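Local coordinates for protein 3-chlorocatechol 1,2-dioxygenase (Rhodococcus opacus, PDB 2BOY) that probably cleaves the aromatic ring of catechols, including 3-chlorocatechol, between the two hydroxyl-bearing carbons, using a non-haem ferric iron and molecular oxygen, at residues Pro189-Trp194 against Gln207-Asn212. Sequence-based numbering, arbitrary orientation.
With FE (Fe (III) ion), chain I; BHO (benzhydroxamic acid), chain J.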
loop_
_atom_site.group_PDB
_atom_site.type_symbol
_atom_site.label_atom_id
_atom_site.label_comp_id
_atom_site.label_asym_id
_atom_site.label_seq_id
_atom_site.Cartn_x
_atom_site.Cartn_y
_atom_site.Cartn_z
ATOM N N PRO A 189 5.672 23.585 -2.801
ATOM C CA PRO A 189 6.180 24.965 -2.851
ATOM C C PRO A 189 7.607 24.933 -2.291
ATOM O O PRO A 189 7.971 23.934 -1.620
ATOM C CB PRO A 189 5.254 25.726 -1.903
ATOM C CG PRO A 189 4.855 24.690 -0.885
ATOM C CD PRO A 189 4.640 23.410 -1.743
ATOM N N ALA A 190 8.399 25.969 -2.556
ATOM C CA ALA A 190 9.814 26.028 -2.095
ATOM C C ALA A 190 9.872 26.047 -0.594
ATOM O O ALA A 190 9.034 26.689 0.003
ATOM C CB ALA A 190 10.465 27.295 -2.637
ATOM N N HIS A 191 10.859 25.378 0.011
ATOM C CA HIS A 191 10.915 25.281 1.487
ATOM C C HIS A 191 12.326 24.959 2.013
ATOM O O HIS A 191 13.157 24.380 1.299
ATOM C CB HIS A 191 9.926 24.192 1.980
ATOM C CG HIS A 191 10.170 22.859 1.354
ATOM N ND1 HIS A 191 9.638 22.492 0.141
ATOM C CD2 HIS A 191 10.975 21.842 1.740
ATOM C CE1 HIS A 191 10.090 21.289 -0.186
ATOM N NE2 HIS A 191 10.891 20.864 0.784
ATOM N N LEU A 192 12.561 25.315 3.280
ATOM C CA LEU A 192 13.752 24.971 4.013
ATOM C C LEU A 192 13.282 23.994 5.080
ATOM O O LEU A 192 12.283 24.300 5.759
ATOM C CB LEU A 192 14.324 26.207 4.705
ATOM C CG LEU A 192 14.585 27.401 3.775
ATOM C CD1 LEU A 192 15.187 28.532 4.605
ATOM C CD2 LEU A 192 15.602 26.901 2.707
ATOM N N HIS A 193 13.982 22.857 5.204
ATOM C CA HIS A 193 13.681 21.793 6.233
ATOM C C HIS A 193 14.548 22.030 7.462
ATOM O O HIS A 193 15.717 22.358 7.307
ATOM C CB HIS A 193 14.101 20.428 5.715
ATOM C CG HIS A 193 13.183 19.838 4.679
ATOM N ND1 HIS A 193 12.046 19.148 5.029
ATOM C CD2 HIS A 193 13.257 19.783 3.319
ATOM C CE1 HIS A 193 11.432 18.727 3.933
ATOM N NE2 HIS A 193 12.140 19.114 2.882
ATOM N N TRP A 194 14.050 21.751 8.687
ATOM C CA TRP A 194 14.851 21.970 9.881
ATOM C C TRP A 194 14.549 20.865 10.890
ATOM O O TRP A 194 13.389 20.488 11.050
ATOM C CB TRP A 194 14.457 23.275 10.566
ATOM C CG TRP A 194 14.568 24.496 9.708
ATOM C CD1 TRP A 194 13.643 24.958 8.815
ATOM C CD2 TRP A 194 15.660 25.420 9.674
ATOM N NE1 TRP A 194 14.119 26.098 8.209
ATOM C CE2 TRP A 194 15.342 26.412 8.732
ATOM C CE3 TRP A 194 16.899 25.502 10.341
ATOM C CZ2 TRP A 194 16.190 27.481 8.457
ATOM C CZ3 TRP A 194 17.752 26.572 10.055
ATOM C CH2 TRP A 194 17.390 27.536 9.126
ATOM N N GLN A 207 9.308 23.034 8.621
ATOM C CA GLN A 207 9.667 23.506 7.269
ATOM C C GLN A 207 9.269 24.950 7.207
ATOM O O GLN A 207 8.255 25.328 7.796
ATOM C CB GLN A 207 8.815 22.795 6.233
ATOM C CG GLN A 207 9.160 21.322 6.087
ATOM C CD GLN A 207 8.593 20.701 4.842
ATOM O OE1 GLN A 207 8.489 21.352 3.793
ATOM N NE2 GLN A 207 8.248 19.431 4.943
ATOM N N LEU A 208 9.996 25.755 6.434
ATOM C CA LEU A 208 9.553 27.149 6.258
ATOM C C LEU A 208 9.405 27.402 4.762
ATOM O O LEU A 208 10.234 26.958 4.005
ATOM C CB LEU A 208 10.579 28.120 6.876
ATOM C CG LEU A 208 10.725 27.926 8.404
ATOM C CD1 LEU A 208 11.897 28.715 8.978
ATOM C CD2 LEU A 208 9.412 28.282 9.130
ATOM N N TYR A 209 8.337 28.079 4.379
ATOM C CA TYR A 209 7.944 28.315 2.989
ATOM C C TYR A 209 8.033 29.814 2.715
ATOM O O TYR A 209 8.278 30.586 3.625
ATOM C CB TYR A 209 6.505 27.875 2.810
ATOM C CG TYR A 209 6.263 26.433 3.206
ATOM C CD1 TYR A 209 5.806 26.111 4.479
ATOM C CD2 TYR A 209 6.488 25.396 2.288
ATOM C CE1 TYR A 209 5.604 24.788 4.848
ATOM C CE2 TYR A 209 6.290 24.064 2.650
ATOM C CZ TYR A 209 5.845 23.778 3.927
ATOM O OH TYR A 209 5.621 22.469 4.291
ATOM N N PHE A 210 7.867 30.230 1.466
ATOM C CA PHE A 210 8.049 31.650 1.071
ATOM C C PHE A 210 6.686 32.187 0.641
ATOM O O PHE A 210 6.062 31.608 -0.251
ATOM C CB PHE A 210 9.086 31.718 -0.029
ATOM C CG PHE A 210 10.415 31.187 0.394
ATOM C CD1 PHE A 210 10.771 29.868 0.149
ATOM C CD2 PHE A 210 11.284 31.987 1.134
ATOM C CE1 PHE A 210 11.967 29.380 0.594
ATOM C CE2 PHE A 210 12.493 31.492 1.577
ATOM C CZ PHE A 210 12.834 30.186 1.305
ATOM N N GLU A 211 6.208 33.212 1.354
ATOM C CA GLU A 211 4.885 33.849 1.191
ATOM C C GLU A 211 4.439 33.954 -0.265
ATOM O O GLU A 211 3.325 33.605 -0.641
ATOM C CB GLU A 211 4.999 35.292 1.669
ATOM C CG GLU A 211 4.028 35.638 2.755
ATOM C CD GLU A 211 4.488 36.839 3.524
ATOM O OE1 GLU A 211 5.183 37.706 2.936
ATOM O OE2 GLU A 211 4.163 36.890 4.717
ATOM N N ASN A 212 5.355 34.447 -1.074
ATOM C CA ASN A 212 5.060 34.826 -2.443
ATOM C C ASN A 212 5.150 33.644 -3.421
ATOM O O ASN A 212 4.915 33.808 -4.612
ATOM C CB ASN A 212 6.056 35.932 -2.816
ATOM C CG ASN A 212 6.956 36.342 -1.607
ATOM O OD1 ASN A 212 7.211 37.538 -1.385
ATOM N ND2 ASN A 212 7.420 35.343 -0.817
HETATM FE FE FE I . 11.676 18.979 0.757
HETATM C C1 BHO J . 9.107 16.070 0.604
HETATM C C2 BHO J . 7.902 15.698 1.371
HETATM C C3 BHO J . 7.084 14.679 0.879
HETATM C C4 BHO J . 7.417 14.058 -0.335
HETATM C C5 BHO J . 8.546 14.424 -1.048
HETATM C C6 BHO J . 9.392 15.437 -0.595
HETATM C C BHO J . 9.983 17.160 1.137
HETATM O O1 BHO J . 9.459 17.983 1.813
HETATM N N BHO J . 11.267 17.322 0.888
HETATM O O2 BHO J . 12.118 16.422 0.968
HETATM O O HOH W 1 7.237 28.473 -0.719
#
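The carbonyl oxygen of L208 is gripped twice by segment 189-194: L192 N donates a hydrogen bond to it at 2.9 Å, and H191 CA adds a CA-H...O contact. L192 O answers in kind, taking a bond from L208 N at 2.8 Å and a CA-H...O contact from Q207. L192 and L208 thus form an antiparallel hydrogen-bonded pair, next to which H193 and Q207 make a non-hydrogen-bonded one. Further along, a water donates to A190 O and accepts from F210 N, joining the two backbones. On one face of the hairpin, H191 and H193 bind the ferric iron through NE2, at 2.0 and 2.2 Å, and Y133 completes the protein ligands beside bound benzhydroxamic acid. The H191 ring, with CG wedged between the backbone N and carbonyl carbon (chi1 56°), turns ND1 back to P189 O, a 2.8 Å bond nearly straight and in the ring plane, which fixes the ring's rotation. The extended Q207 side chain runs alongside both histidines, its amide plane tilted by about 45° to their rings: OE1 lies over a face of the H191 ring, 3.3 Å from CD2, while NE2 approaches H193 CE1. Hydrogen bonds from R188 to OE1 and from NE2 to I74 O hold this amide as a second-shell group. R188 also hydrogen-bonds the hydroxyl of Y209, and CD2 of the Y209 ring packs against P189 CG and H191 CB. The other face is largely hydrophobic: L208 CD1 lies against the pyrrole side of the W194 indole, 3.5 Å from NE1, and L192 CG is near F210 CZ. F105 of strand 102-110 packs on L192, L208 and W194, and strands 121-125 and 229-236 flank the hairpin within the mixed sheet.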